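Local coordinates for IRMA (Escherichia coli CFT073, PDB 5EK5), which is a secreted, virulence-associated protein with a fibronectin-like fold that probably acts by mimicking host interleukin receptors, at residues 48-51 against 52-56. Sequence-based numbering, arbitrary orientation.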
loop_
_atom_site.group_PDB
_atom_site.type_symbol
_atom_site.label_atom_id
_atom_site.label_comp_id
_atom_site.label_asym_id
_atom_site.label_seq_id
_atom_site.Cartn_x
_atom_site.Cartn_y
_atom_site.Cartn_z
ATOM N N LEU B 48 -17.289 2.568 -9.185
ATOM C CA LEU B 48 -17.257 2.764 -7.738
ATOM C C LEU B 48 -18.426 2.020 -7.109
ATOM O O LEU B 48 -19.569 2.161 -7.543
ATOM C CB LEU B 48 -17.297 4.250 -7.366
ATOM C CG LEU B 48 -16.023 5.083 -7.559
ATOM C CD1 LEU B 48 -15.559 5.114 -9.010
ATOM C CD2 LEU B 48 -16.210 6.492 -7.029
ATOM N N LYS B 49 -18.133 1.227 -6.085
ATOM C CA LYS B 49 -19.122 0.331 -5.511
ATOM C C LYS B 49 -19.255 0.560 -4.014
ATOM O O LYS B 49 -18.297 0.970 -3.360
ATOM C CB LYS B 49 -18.727 -1.119 -5.788
ATOM C CG LYS B 49 -18.713 -1.480 -7.268
ATOM C CD LYS B 49 -18.284 -2.920 -7.489
ATOM C CE LYS B 49 -18.421 -3.307 -8.950
ATOM N NZ LYS B 49 -18.234 -4.766 -9.155
ATOM N N ASP B 50 -20.443 0.311 -3.467
ATOM C CA ASP B 50 -20.604 0.355 -2.017
ATOM C C ASP B 50 -20.074 -0.940 -1.401
ATOM O O ASP B 50 -19.511 -1.780 -2.107
ATOM C CB ASP B 50 -22.069 0.623 -1.626
ATOM C CG ASP B 50 -23.039 -0.439 -2.132
ATOM O OD1 ASP B 50 -22.642 -1.602 -2.346
ATOM O OD2 ASP B 50 -24.223 -0.093 -2.324
ATOM N N LYS B 51 -20.263 -1.113 -0.097
ATOM C CA LYS B 51 -19.713 -2.275 0.597
ATOM C C LYS B 51 -20.453 -3.553 0.218
ATOM O O LYS B 51 -19.929 -4.655 0.382
ATOM C CB LYS B 51 -19.761 -2.071 2.111
ATOM C CG LYS B 51 -21.151 -1.829 2.674
ATOM C CD LYS B 51 -21.096 -1.657 4.185
ATOM C CE LYS B 51 -22.275 -0.852 4.704
ATOM N NZ LYS B 51 -22.302 -0.829 6.194
ATOM N N TYR B 52 -21.682 -3.400 -0.264
ATOM C CA TYR B 52 -22.501 -4.535 -0.670
ATOM C C TYR B 52 -22.141 -5.015 -2.076
ATOM O O TYR B 52 -22.541 -6.099 -2.495
ATOM C CB TYR B 52 -23.981 -4.164 -0.590
ATOM C CG TYR B 52 -24.399 -3.752 0.803
ATOM C CD1 TYR B 52 -24.028 -4.506 1.908
ATOM C CD2 TYR B 52 -25.138 -2.597 1.018
ATOM C CE1 TYR B 52 -24.396 -4.132 3.185
ATOM C CE2 TYR B 52 -25.511 -2.216 2.293
ATOM C CZ TYR B 52 -25.137 -2.987 3.372
ATOM O OH TYR B 52 -25.503 -2.617 4.648
ATOM N N GLY B 53 -21.387 -4.197 -2.803
ATOM C CA GLY B 53 -20.986 -4.534 -4.156
ATOM C C GLY B 53 -21.870 -3.898 -5.210
ATOM O O GLY B 53 -21.769 -4.221 -6.394
ATOM N N GLN B 54 -22.738 -2.987 -4.782
ATOM C CA GLN B 54 -23.637 -2.301 -5.705
ATOM C C GLN B 54 -22.945 -1.117 -6.372
ATOM O O GLN B 54 -22.279 -0.323 -5.712
ATOM C CB GLN B 54 -24.897 -1.832 -4.974
ATOM C CG GLN B 54 -25.646 -2.948 -4.258
ATOM C CD GLN B 54 -26.800 -2.434 -3.417
ATOM O OE1 GLN B 54 -27.953 -2.808 -3.631
ATOM N NE2 GLN B 54 -26.490 -1.580 -2.444
ATOM N N THR B 55 -23.114 -1.003 -7.685
ATOM C CA THR B 55 -22.475 0.058 -8.451
ATOM C C THR B 55 -23.108 1.410 -8.144
ATOM O O THR B 55 -24.329 1.564 -8.216
ATOM C CB THR B 55 -22.564 -0.211 -9.965
ATOM O OG1 THR B 55 -21.847 -1.409 -10.282
ATOM C CG2 THR B 55 -21.976 0.949 -10.753
ATOM N N LEU B 56 -22.272 2.380 -7.792
ATOM C CA LEU B 56 -22.736 3.732 -7.517
ATOM C C LEU B 56 -22.589 4.607 -8.756
ATOM O O LEU B 56 -23.578 5.007 -9.369
ATOM C CB LEU B 56 -21.959 4.332 -6.345
ATOM C CG LEU B 56 -21.950 3.494 -5.063
ATOM C CD1 LEU B 56 -20.949 4.045 -4.061
ATOM C CD2 LEU B 56 -23.339 3.426 -4.454
#
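Asp-50 folds its carboxylate over the turn of a beta hairpin and meets Gln-54 with both oxygens. The hairpin joins strands 42-49 and 55-63 at the edge of one sheet of this fibronectin-type fold. Residues Asp-50 to Gly-53 form a type I beta turn, in which Gly-53 N bonds to Asp-50 O at 3.1 Å. Asp-50 CG sits between its own backbone N and carbonyl carbon (chi1 60°), which brings the acid across to the returning chain. Asp-50 OD1 takes Gln-54 N at 2.8 Å, from above the carboxylate plane. Tyr-52 N adds a weak, bent bond to the same oxygen. Asp-50 OD2 accepts Gln-54 NE2 on its syn side at 2.7 Å. The carboxylate and amide planes are turned 41° apart. The acid thus ties the first residue of the turn to the backbone and side chain of Gln-54, just past its end. These N-H groups would probably stabilise its negative charge.

At the base of the turn Asp-50 N bonds to Gln-54 O. Further along, Leu-56 N bonds to Leu-48 O, nearly straight. Lys-49 and Thr-55 form the antiparallel non-hydrogen-bonded pair between them, with both side chains on the same face of the sheet. Lys-49 runs out extended, its CD 3.9 Å from Gly-53 O, and its NZ makes a long, weak ion pair with Glu-91. Leu-56 lays CD1 against the backbone of Lys-49 and Asp-50. At the tip, Lys-51 and Tyr-52 lie side by side and point the same way. Lys-51 CG stands over the centre of the Tyr-52 ring, 4.0 Å from its centroid, in a CH-pi contact.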